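Side-chain contacts in sister chromatid cohesion protein (Chaetomium thermophilum, PDB 5T8V), which probably loads the cohesin complex onto chromatin and is represented here by its C-terminal fragment, built of HEAT repeats: residues 1244-1249 and 1294-1299; 1248-1253 and 1301-1306; 1283-1288 and 1423-1428; 1254-1259 and 1371-1376. All coordinates share one frame; numbering follows the deposited sequence.

Contact 1: residues 1244-1249 and 1294-1299; sequences NRVKFL and IHSLVA
Leu1249 and Leu1297 meet through aliphatic side-chain carbons, and the flat groups stand around this join, not within it. The Phe1248 ring, one residue back on the helix, looks elsewhere: it meets Tyr1200 edge-to-face and Phe1233 with the planes at about 50°. Tyr1288 is touched by the side chains of both leucines and so borders the pair.

Leu1249 points at the partner helix and offers its methylene carbon CB, which lies 4.1 Å from CD1 of Leu1297. Leu1297 leaves its helix pointing neither at nor away from the partner, but with CG opposite the backbone N (chi1 172°) its branch carries CD1 to Leu1249. The CB of Leu1249 thus meets the partner helix and leaves its branched end for Tyr1288, whereas in Leu1297 a methyl makes the contact. At Val1246 and Ser1296 the CA atoms are further apart, 7.2 Å, against 6.3 Å for those of Leu1249 and Leu1297. Val1246 CG1 lies 4.0 Å from Ser1296 CB. Serine fits here because it is small and because its OG lies beside the backbone N, hydrogen-bonded to Gly1292 O of its own helix; CB is then the part that meets valine.

The contact joins helix 1243-1254 to the start of helix 1291-1319. Arg1245 NE adds a salt bridge to Glu1293 OE1 between the same two helices. Met1234 of helix 1231-1240 also touches Leu1249, while helix 1364-1387 receives Ile1294 and Val1298 on another side of helix 1291-1319.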
# COMPACT_ATOMS: atom_id res chain seq x y z
N ASN A 1244 -37.89 -17.11 7.89
CA ASN A 1244 -37.67 -18.49 7.49
C ASN A 1244 -36.29 -18.98 7.90
O ASN A 1244 -36.12 -20.16 8.22
CB ASN A 1244 -37.85 -18.64 5.98
CG ASN A 1244 -38.14 -20.07 5.56
OD1 ASN A 1244 -37.26 -20.77 5.06
ND2 ASN A 1244 -39.37 -20.51 5.79
N ARG A 1245 -35.30 -18.08 7.91
CA ARG A 1245 -33.99 -18.43 8.44
C ARG A 1245 -34.04 -18.57 9.96
O ARG A 1245 -33.52 -19.54 10.52
CB ARG A 1245 -32.97 -17.37 8.01
CG ARG A 1245 -31.62 -17.46 8.71
CD ARG A 1245 -30.55 -16.75 7.90
NE ARG A 1245 -29.36 -16.45 8.70
CZ ARG A 1245 -28.20 -16.03 8.20
NH1 ARG A 1245 -28.05 -15.87 6.89
NH2 ARG A 1245 -27.18 -15.79 9.01
N VAL A 1246 -34.67 -17.60 10.64
CA VAL A 1246 -34.81 -17.67 12.09
C VAL A 1246 -35.26 -19.06 12.52
O VAL A 1246 -34.59 -19.74 13.31
CB VAL A 1246 -35.79 -16.59 12.59
CG1 VAL A 1246 -36.13 -16.80 14.07
CG2 VAL A 1246 -35.21 -15.20 12.39
N LYS A 1247 -36.40 -19.50 12.00
CA LYS A 1247 -36.96 -20.78 12.43
C LYS A 1247 -35.95 -21.90 12.26
O LYS A 1247 -35.84 -22.78 13.13
CB LYS A 1247 -38.24 -21.09 11.65
CG LYS A 1247 -38.99 -22.32 12.15
CD LYS A 1247 -39.42 -22.16 13.61
CE LYS A 1247 -40.23 -23.35 14.09
NZ LYS A 1247 -39.43 -24.61 14.09
N PHE A 1248 -35.18 -21.88 11.17
CA PHE A 1248 -34.14 -22.89 10.99
C PHE A 1248 -33.25 -22.97 12.23
O PHE A 1248 -33.10 -24.03 12.84
CB PHE A 1248 -33.32 -22.60 9.74
CG PHE A 1248 -32.12 -23.49 9.58
CD1 PHE A 1248 -32.28 -24.82 9.21
CD2 PHE A 1248 -30.84 -23.01 9.81
CE1 PHE A 1248 -31.18 -25.64 9.07
CE2 PHE A 1248 -29.74 -23.83 9.66
CZ PHE A 1248 -29.91 -25.15 9.30
N LEU A 1249 -32.68 -21.83 12.61
CA LEU A 1249 -31.92 -21.77 13.86
C LEU A 1249 -32.72 -22.37 15.00
O LEU A 1249 -32.25 -23.26 15.71
CB LEU A 1249 -31.53 -20.32 14.17
CG LEU A 1249 -30.60 -19.63 13.17
CD1 LEU A 1249 -30.38 -18.18 13.57
CD2 LEU A 1249 -29.27 -20.36 13.07
N ILE A 1294 -30.04 -13.86 15.96
CA ILE A 1294 -29.28 -14.35 17.10
C ILE A 1294 -30.03 -14.12 18.41
O ILE A 1294 -29.91 -14.92 19.35
CB ILE A 1294 -27.88 -13.70 17.14
CG1 ILE A 1294 -27.10 -14.17 18.37
CG2 ILE A 1294 -27.99 -12.18 17.13
CD1 ILE A 1294 -25.65 -13.75 18.37
N HIS A 1295 -30.81 -13.04 18.50
CA HIS A 1295 -31.58 -12.79 19.72
C HIS A 1295 -32.65 -13.85 19.90
O HIS A 1295 -32.84 -14.38 21.00
CB HIS A 1295 -32.20 -11.40 19.68
CG HIS A 1295 -32.99 -11.05 20.90
ND1 HIS A 1295 -32.43 -11.00 22.16
CD2 HIS A 1295 -34.30 -10.75 21.06
CE1 HIS A 1295 -33.36 -10.68 23.04
NE2 HIS A 1295 -34.51 -10.52 22.40
N SER A 1296 -33.38 -14.18 18.83
CA SER A 1296 -34.36 -15.26 18.91
C SER A 1296 -33.68 -16.60 19.13
O SER A 1296 -34.27 -17.49 19.76
CB SER A 1296 -35.20 -15.29 17.63
OG SER A 1296 -35.87 -14.06 17.43
N LEU A 1297 -32.45 -16.76 18.64
CA LEU A 1297 -31.71 -18.00 18.85
C LEU A 1297 -31.38 -18.19 20.32
O LEU A 1297 -31.72 -19.21 20.92
CB LEU A 1297 -30.44 -18.00 18.00
CG LEU A 1297 -29.45 -19.14 18.24
CD1 LEU A 1297 -30.12 -20.49 18.03
CD2 LEU A 1297 -28.24 -18.99 17.33
N VAL A 1298 -30.71 -17.20 20.93
CA VAL A 1298 -30.37 -17.30 22.34
C VAL A 1298 -31.64 -17.33 23.18
O VAL A 1298 -31.65 -17.88 24.29
CB VAL A 1298 -29.44 -16.14 22.77
CG1 VAL A 1298 -28.17 -16.14 21.92
CG2 VAL A 1298 -30.16 -14.80 22.67
N ALA A 1299 -32.73 -16.74 22.68
CA ALA A 1299 -34.01 -16.86 23.37
C ALA A 1299 -34.49 -18.30 23.38
O ALA A 1299 -34.98 -18.80 24.40
CB ALA A 1299 -35.04 -15.95 22.71

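Contact 2: residues 1248-1253 and 1301-1306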
# COMPACT_ATOMS: atom_id res chain seq x y z
N PHE A 1248 -35.18 -21.88 11.17
CA PHE A 1248 -34.14 -22.89 10.99
C PHE A 1248 -33.25 -22.97 12.23
O PHE A 1248 -33.10 -24.03 12.84
CB PHE A 1248 -33.32 -22.60 9.74
CG PHE A 1248 -32.12 -23.49 9.58
CD1 PHE A 1248 -32.28 -24.82 9.21
CD2 PHE A 1248 -30.84 -23.01 9.81
CE1 PHE A 1248 -31.18 -25.64 9.07
CE2 PHE A 1248 -29.74 -23.83 9.66
CZ PHE A 1248 -29.91 -25.15 9.30
N LEU A 1249 -32.68 -21.83 12.61
CA LEU A 1249 -31.92 -21.77 13.86
C LEU A 1249 -32.72 -22.37 15.00
O LEU A 1249 -32.25 -23.26 15.71
CB LEU A 1249 -31.53 -20.32 14.17
CG LEU A 1249 -30.60 -19.63 13.17
CD1 LEU A 1249 -30.38 -18.18 13.57
CD2 LEU A 1249 -29.27 -20.36 13.07
N GLU A 1250 -33.96 -21.90 15.18
CA GLU A 1250 -34.80 -22.45 16.24
C GLU A 1250 -34.91 -23.96 16.11
O GLU A 1250 -34.77 -24.69 17.10
CB GLU A 1250 -36.17 -21.78 16.22
CG GLU A 1250 -36.14 -20.32 16.61
CD GLU A 1250 -37.52 -19.70 16.69
OE1 GLU A 1250 -38.46 -20.27 16.10
OE2 GLU A 1250 -37.67 -18.65 17.35
N LYS A 1251 -35.15 -24.45 14.89
CA LYS A 1251 -35.24 -25.89 14.70
C LYS A 1251 -33.97 -26.59 15.17
O LYS A 1251 -34.03 -27.63 15.83
CB LYS A 1251 -35.53 -26.21 13.23
CG LYS A 1251 -35.70 -27.71 12.92
CD LYS A 1251 -36.66 -28.41 13.89
CE LYS A 1251 -38.05 -27.78 13.90
NZ LYS A 1251 -38.76 -27.93 12.60
N LEU A 1252 -32.80 -26.02 14.84
CA LEU A 1252 -31.56 -26.55 15.38
C LEU A 1252 -31.65 -26.72 16.89
O LEU A 1252 -31.41 -27.80 17.42
CB LEU A 1252 -30.38 -25.64 15.01
CG LEU A 1252 -29.76 -25.81 13.63
CD1 LEU A 1252 -28.91 -24.60 13.28
CD2 LEU A 1252 -28.93 -27.08 13.59
N VAL A 1253 -32.03 -25.64 17.58
CA VAL A 1253 -32.19 -25.72 19.03
C VAL A 1253 -33.17 -26.83 19.40
O VAL A 1253 -32.92 -27.61 20.32
CB VAL A 1253 -32.65 -24.35 19.59
CG1 VAL A 1253 -32.85 -24.43 21.10
CG2 VAL A 1253 -31.63 -23.27 19.25
N MET A 1301 -32.55 -20.95 23.08
CA MET A 1301 -31.62 -21.73 23.89
C MET A 1301 -31.90 -21.54 25.38
O MET A 1301 -31.92 -22.52 26.14
CB MET A 1301 -30.18 -21.35 23.56
CG MET A 1301 -29.76 -21.69 22.14
SD MET A 1301 -27.99 -21.51 21.84
CE MET A 1301 -27.79 -19.74 21.99
N GLU A 1302 -32.12 -20.30 25.81
CA GLU A 1302 -32.51 -20.06 27.20
C GLU A 1302 -33.83 -20.75 27.52
O GLU A 1302 -34.00 -21.31 28.61
CB GLU A 1302 -32.61 -18.56 27.46
CG GLU A 1302 -31.29 -17.81 27.37
CD GLU A 1302 -31.46 -16.31 27.45
OE1 GLU A 1302 -32.61 -15.84 27.56
OE2 GLU A 1302 -30.44 -15.59 27.39
N ARG A 1303 -34.78 -20.71 26.59
CA ARG A 1303 -36.07 -21.35 26.82
C ARG A 1303 -35.91 -22.86 27.00
O ARG A 1303 -36.45 -23.44 27.95
CB ARG A 1303 -37.02 -21.04 25.65
CG ARG A 1303 -38.44 -21.55 25.84
CD ARG A 1303 -39.41 -20.87 24.88
NE ARG A 1303 -39.00 -20.99 23.48
CZ ARG A 1303 -38.39 -20.04 22.77
NH1 ARG A 1303 -38.10 -18.86 23.31
NH2 ARG A 1303 -38.06 -20.27 21.51
N LEU A 1304 -35.15 -23.50 26.11
CA LEU A 1304 -34.91 -24.93 26.23
C LEU A 1304 -34.21 -25.27 27.53
O LEU A 1304 -34.65 -26.14 28.29
CB LEU A 1304 -34.09 -25.43 25.03
CG LEU A 1304 -33.49 -26.83 25.16
CD1 LEU A 1304 -34.56 -27.87 25.43
CD2 LEU A 1304 -32.70 -27.18 23.90
N VAL A 1305 -33.09 -24.60 27.81
CA VAL A 1305 -32.32 -24.89 29.01
C VAL A 1305 -33.19 -24.73 30.25
O VAL A 1305 -33.16 -25.57 31.16
CB VAL A 1305 -31.07 -23.98 29.07
CG1 VAL A 1305 -30.38 -24.08 30.42
CG2 VAL A 1305 -30.10 -24.34 27.95
N ALA A 1306 -33.99 -23.66 30.31
CA ALA A 1306 -34.84 -23.43 31.47
C ALA A 1306 -36.02 -24.41 31.52
O ALA A 1306 -36.60 -24.59 32.60
CB ALA A 1306 -35.36 -22.00 31.46
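Val1253 enters helix 1291-1319 in knobs-into-holes fashion, within the helical-repeat architecture of the loader's C-terminal part. It touches Met1301 and Leu1304, together with Leu1297 and Ala1300 just before them, a four-residue hole with the spacing i, i+3, i+4 and i+7. The two helices run nearly alongside: the axes of the short segments come within 10.6 Å and cross at -20°, with both helices running in the same N-to-C direction. A compact, beta-branched valine fits where the backbones draw close, the CA atoms of Val1253 and Met1301 being 6.3 Å apart, because its two methyls meet different residues of the hole.

CG2 of Val1253 takes one wall, 3.8 Å from CG of Met1301, and the two side chains cross at about a right angle. The methionine then bends at its last torsion (chi3 -67°), and its flexible chain goes on to pack against helix 1271-1284 at Leu1283. CG1 takes another wall, 3.9 Å from CD2 of Leu1304, which runs past the valine in the opposite direction.

The long Arg1303 side chain lies at the exposed margin, where NH2 is 4.5 Å from Glu1250 OE2. These opposite charges stop short of a salt bridge and probably add only a weak attraction. Leu1304 is less exposed than Arg1303, and Leu1304 CD2 also lies 3.6 Å from Val1253 O.

Contact 3: residues 1283-1288 and 1423-1428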
# COMPACT_ATOMS: atom_id res chain seq x y z
N LEU A 1283 -23.66 -23.43 16.24
CA LEU A 1283 -24.28 -22.20 16.73
C LEU A 1283 -23.23 -21.21 17.20
O LEU A 1283 -23.40 -19.99 17.04
CB LEU A 1283 -25.25 -22.52 17.87
CG LEU A 1283 -26.45 -23.41 17.52
CD1 LEU A 1283 -27.21 -23.80 18.78
CD2 LEU A 1283 -27.37 -22.72 16.52
N ALA A 1284 -22.13 -21.70 17.78
CA ALA A 1284 -21.08 -20.81 18.26
C ALA A 1284 -20.66 -19.81 17.19
O ALA A 1284 -20.52 -18.61 17.45
CB ALA A 1284 -19.88 -21.63 18.74
N PHE A 1285 -20.45 -20.29 15.96
CA PHE A 1285 -19.98 -19.46 14.86
C PHE A 1285 -20.90 -19.68 13.67
O PHE A 1285 -21.16 -20.82 13.29
CB PHE A 1285 -18.54 -19.81 14.49
CG PHE A 1285 -17.76 -20.44 15.62
CD1 PHE A 1285 -17.07 -19.65 16.52
CD2 PHE A 1285 -17.73 -21.81 15.77
CE1 PHE A 1285 -16.35 -20.23 17.56
CE2 PHE A 1285 -17.02 -22.40 16.81
CZ PHE A 1285 -16.33 -21.61 17.70
N PHE A 1286 -21.39 -18.59 13.08
CA PHE A 1286 -22.33 -18.71 11.97
C PHE A 1286 -22.36 -17.50 11.05
O PHE A 1286 -22.94 -17.56 9.96
CB PHE A 1286 -23.75 -18.96 12.52
CG PHE A 1286 -24.28 -20.35 12.29
CD1 PHE A 1286 -23.99 -21.06 11.13
CD2 PHE A 1286 -25.08 -20.95 13.25
CE1 PHE A 1286 -24.48 -22.34 10.94
CE2 PHE A 1286 -25.58 -22.23 13.06
CZ PHE A 1286 -25.28 -22.92 11.90
N GLU A 1287 -21.76 -16.39 11.47
CA GLU A 1287 -21.84 -15.13 10.72
C GLU A 1287 -23.30 -14.71 10.54
O GLU A 1287 -23.82 -14.60 9.43
CB GLU A 1287 -21.13 -15.25 9.37
CG GLU A 1287 -19.62 -15.06 9.42
CD GLU A 1287 -19.21 -13.65 9.79
OE1 GLU A 1287 -19.37 -13.26 10.97
OE2 GLU A 1287 -18.74 -12.92 8.89
N TYR A 1288 -23.96 -14.49 11.67
CA TYR A 1288 -25.35 -14.04 11.66
C TYR A 1288 -25.44 -12.66 11.01
O TYR A 1288 -24.53 -11.84 11.13
CB TYR A 1288 -25.91 -14.01 13.08
CG TYR A 1288 -25.81 -15.33 13.81
CD1 TYR A 1288 -26.81 -16.28 13.72
CD2 TYR A 1288 -24.70 -15.62 14.59
CE1 TYR A 1288 -26.72 -17.49 14.39
CE2 TYR A 1288 -24.59 -16.82 15.26
CZ TYR A 1288 -25.60 -17.75 15.16
OH TYR A 1288 -25.50 -18.95 15.82
N LYS A 1423 -11.47 -19.90 23.55
CA LYS A 1423 -11.91 -20.23 24.90
C LYS A 1423 -13.19 -21.05 24.88
O LYS A 1423 -13.32 -22.04 25.61
CB LYS A 1423 -12.11 -18.95 25.71
CG LYS A 1423 -10.85 -18.11 25.87
CD LYS A 1423 -11.14 -16.82 26.63
CE LYS A 1423 -9.86 -16.02 26.87
NZ LYS A 1423 -10.13 -14.75 27.61
N VAL A 1424 -14.16 -20.65 24.05
CA VAL A 1424 -15.43 -21.37 24.00
C VAL A 1424 -15.24 -22.76 23.41
O VAL A 1424 -15.89 -23.73 23.85
CB VAL A 1424 -16.47 -20.55 23.20
CG1 VAL A 1424 -15.99 -20.31 21.77
CG2 VAL A 1424 -17.82 -21.25 23.22
N TRP A 1425 -14.36 -22.90 22.42
CA TRP A 1425 -14.08 -24.21 21.84
C TRP A 1425 -13.45 -25.14 22.88
O TRP A 1425 -13.99 -26.22 23.18
CB TRP A 1425 -13.15 -24.03 20.64
CG TRP A 1425 -12.96 -25.25 19.79
CD1 TRP A 1425 -11.88 -26.08 19.78
CD2 TRP A 1425 -13.87 -25.76 18.82
NE1 TRP A 1425 -12.07 -27.09 18.86
CE2 TRP A 1425 -13.28 -26.92 18.26
CE3 TRP A 1425 -15.14 -25.37 18.36
CZ2 TRP A 1425 -13.91 -27.67 17.27
CZ3 TRP A 1425 -15.76 -26.12 17.38
CH2 TRP A 1425 -15.14 -27.26 16.85
N GLU A 1426 -12.32 -24.73 23.44
CA GLU A 1426 -11.66 -25.50 24.49
C GLU A 1426 -12.64 -25.88 25.59
O GLU A 1426 -12.72 -27.04 26.01
CB GLU A 1426 -10.49 -24.70 25.06
CG GLU A 1426 -9.92 -25.22 26.37
CD GLU A 1426 -8.77 -24.37 26.87
OE1 GLU A 1426 -8.25 -23.54 26.09
OE2 GLU A 1426 -8.38 -24.53 28.05
N GLU A 1427 -13.41 -24.90 26.09
CA GLU A 1427 -14.32 -25.17 27.19
C GLU A 1427 -15.40 -26.17 26.78
O GLU A 1427 -15.80 -27.03 27.57
CB GLU A 1427 -14.95 -23.87 27.68
CG GLU A 1427 -15.83 -24.03 28.92
CD GLU A 1427 -15.05 -24.53 30.12
OE1 GLU A 1427 -13.80 -24.51 30.08
OE2 GLU A 1427 -15.69 -24.95 31.11
N ILE A 1428 -15.90 -26.06 25.54
CA ILE A 1428 -16.86 -27.04 25.05
C ILE A 1428 -16.27 -28.44 25.11
O ILE A 1428 -16.92 -29.39 25.55
CB ILE A 1428 -17.32 -26.67 23.62
CG1 ILE A 1428 -18.29 -25.49 23.67
CG2 ILE A 1428 -17.99 -27.87 22.93
CD1 ILE A 1428 -18.60 -24.89 22.31
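Trp1425 turns CG opposite its backbone N (chi1 -170°), and this swings the indole out from its helix so that the six-membered ring meets Phe1285. The phenylalanine already points at helix 1422-1431, and the two side chains cross at about a right angle. Trp1425 CE3 sits at the edge of the phenylalanine ring, near its plane, 3.8 Å from Phe1285 CE2. Val1424 approaches the same ring obliquely, its CG1 lying 4.2 Å from Phe1285 CE1. Flat, wide groups suit this place because they can fill the space between a loop and a helix that stay well apart.

Part of what positions the phenylalanine is local. Ala1284 lays its CB over the centre of one ring face, 3.5 Å above the plane; the small alanine leaves room for the ring. Nearby, Tyr1288 OH donates to Leu1283 O at 2.6 Å, in the carbonyl plane on a lone pair, which ties Tyr1288 back to Leu1283 of the preceding helix.

Phe1226 completes the aromatic cluster, stacked on Phe1285 and edge-to-face with Trp1425. The contact thus links the end of helix 1271-1284 to helix 1422-1431, whose Val1424 and Ile1428 also pack on helix 1364-1387.

Contact 4: residues 1254-1259 and 1371-1376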
# COMPACT_ATOMS: atom_id res chain seq x y z
N SER A 1254 -34.28 -26.92 18.66
CA SER A 1254 -35.28 -27.94 18.98
C SER A 1254 -34.73 -29.34 18.76
O SER A 1254 -35.18 -30.29 19.42
CB SER A 1254 -36.53 -27.71 18.13
OG SER A 1254 -37.15 -26.48 18.46
N GLN A 1255 -33.76 -29.49 17.86
CA GLN A 1255 -33.15 -30.80 17.65
C GLN A 1255 -32.24 -31.21 18.80
O GLN A 1255 -31.77 -32.35 18.82
CB GLN A 1255 -32.36 -30.80 16.34
CG GLN A 1255 -33.22 -30.94 15.09
CD GLN A 1255 -33.54 -32.39 14.77
OE1 GLN A 1255 -32.65 -33.23 14.71
NE2 GLN A 1255 -34.82 -32.68 14.56
N ILE A 1256 -31.98 -30.31 19.75
CA ILE A 1256 -31.12 -30.64 20.89
C ILE A 1256 -31.92 -31.13 22.09
O ILE A 1256 -31.35 -31.76 22.99
CB ILE A 1256 -30.27 -29.42 21.29
CG1 ILE A 1256 -29.55 -28.84 20.07
CG2 ILE A 1256 -29.22 -29.83 22.32
CD1 ILE A 1256 -28.86 -27.52 20.31
N ASP A 1257 -33.23 -30.88 22.12
CA ASP A 1257 -34.08 -31.36 23.21
C ASP A 1257 -33.92 -32.87 23.35
O ASP A 1257 -33.46 -33.54 22.42
CB ASP A 1257 -35.54 -31.00 22.96
CG ASP A 1257 -36.30 -30.72 24.24
OD1 ASP A 1257 -35.84 -31.14 25.32
OD2 ASP A 1257 -37.37 -30.07 24.16
N PHE A 1258 -34.29 -33.42 24.51
CA PHE A 1258 -34.03 -34.83 24.78
C PHE A 1258 -35.05 -35.37 25.76
O PHE A 1258 -35.72 -34.62 26.47
CB PHE A 1258 -32.61 -35.04 25.32
CG PHE A 1258 -32.28 -34.18 26.50
CD1 PHE A 1258 -31.81 -32.88 26.33
CD2 PHE A 1258 -32.44 -34.65 27.79
CE1 PHE A 1258 -31.51 -32.09 27.41
CE2 PHE A 1258 -32.14 -33.86 28.88
CZ PHE A 1258 -31.68 -32.58 28.69
N ASP A 1259 -35.15 -36.69 25.79
CA ASP A 1259 -36.01 -37.41 26.72
C ASP A 1259 -35.18 -38.53 27.33
O ASP A 1259 -34.85 -39.51 26.64
CB ASP A 1259 -37.25 -37.97 26.02
CG ASP A 1259 -38.41 -38.18 26.96
OD1 ASP A 1259 -38.17 -38.35 28.17
OD2 ASP A 1259 -39.57 -38.19 26.48
N SER A 1371 -26.66 -33.55 31.55
CA SER A 1371 -26.10 -32.26 31.94
C SER A 1371 -25.22 -31.67 30.85
O SER A 1371 -25.44 -30.54 30.39
CB SER A 1371 -25.32 -32.40 33.25
OG SER A 1371 -26.14 -32.88 34.30
N MET A 1372 -24.20 -32.42 30.42
CA MET A 1372 -23.23 -31.94 29.44
C MET A 1372 -23.91 -31.17 28.31
O MET A 1372 -23.42 -30.12 27.89
CB MET A 1372 -22.44 -33.10 28.86
CG MET A 1372 -21.37 -33.66 29.78
SD MET A 1372 -20.35 -34.89 28.93
CE MET A 1372 -21.57 -36.12 28.52
N ILE A 1373 -25.03 -31.70 27.81
CA ILE A 1373 -25.77 -31.01 26.76
C ILE A 1373 -26.12 -29.59 27.21
O ILE A 1373 -25.81 -28.61 26.53
CB ILE A 1373 -27.03 -31.81 26.38
CG1 ILE A 1373 -26.63 -33.19 25.84
CG2 ILE A 1373 -27.86 -31.04 25.35
CD1 ILE A 1373 -27.80 -34.12 25.57
N LEU A 1374 -26.76 -29.47 28.38
CA LEU A 1374 -27.22 -28.16 28.84
C LEU A 1374 -26.05 -27.23 29.13
O LEU A 1374 -26.09 -26.05 28.76
CB LEU A 1374 -28.10 -28.31 30.07
CG LEU A 1374 -29.41 -29.08 29.88
CD1 LEU A 1374 -29.28 -30.47 30.45
CD2 LEU A 1374 -30.57 -28.34 30.50
N LEU A 1375 -25.00 -27.73 29.79
CA LEU A 1375 -23.85 -26.89 30.07
C LEU A 1375 -23.21 -26.38 28.78
O LEU A 1375 -22.74 -25.24 28.72
CB LEU A 1375 -22.82 -27.65 30.91
CG LEU A 1375 -23.18 -27.86 32.38
CD1 LEU A 1375 -23.55 -29.30 32.64
CD2 LEU A 1375 -22.05 -27.43 33.29
N ALA A 1376 -23.17 -27.22 27.75
CA ALA A 1376 -22.64 -26.79 26.46
C ALA A 1376 -23.53 -25.72 25.83
O ALA A 1376 -23.04 -24.69 25.36
CB ALA A 1376 -22.48 -27.99 25.53
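Ile1373 projects from its helix as a bump that fits between two side chains of the facing loop, Ile1256 and Phe1258. These two both point to the helix, while Asp1257 between them starts off the other way, so the loop offers a notch between alternate residues. On one side of the notch, Ile1256 CG2 lies 3.5 Å from Ile1373 CG2, as the side chains slide past each other in opposite directions. On the other, Phe1258 CD1 is 4.3 Å from Ile1373 CD1. Isoleucine suits the bump because its short and long branches can press on separate walls.

The phenylalanine is a bump too. Its CG stands between the backbone N and the carbonyl carbon (chi1 53°), and the ring reaches past Ile1373 to Leu1374, with CZ 3.6 Å from CD1 of the leucine. Ring and leucine cross at about a right angle, the methyl approaching obliquely. Thr1308 and Val1312 of helix 1291-1319 and His1272 of helix 1271-1284 also touch the ring.

Polar groups of the loop are satisfied elsewhere: Ile1256 O accepts from His1272 NE2, while Phe1258 N donates to Asp1257 OD1 (2.9 Å) with a bent N-H...O angle of 139°, and the same OD1 pairs with Thr1308 OG1. Loop and helix share only apolar packing, which suggests that shape and burial, with no directional bond across these two segments, account for this part of the packing.

How the contacts relate
Contacts 1 and 2 are successive levels of one seam between helices 1243-1254 and 1291-1319, their centres about 8 Å apart, and Ser1296 CB of the first lies 4.2 Å from Glu1250 OE2 of the second. Contact 4 follows where helix 1243-1254 gives way to loop, but its partner is helix 1364-1387; its centre is about 9 Å from that of contact 2, and Leu1304 CD1 packs 3.5 Å from Asp1257 OD1. Contact 3 stands to the side, with its centre about 16 Å from those of contacts 1, 2 and 4. Leu1252 CD1 meets Leu1283 CD2 at 4.1 Å between contacts 2 and 3. Together they join helices 1243-1254, 1271-1284, 1291-1319, 1364-1387 and 1422-1431.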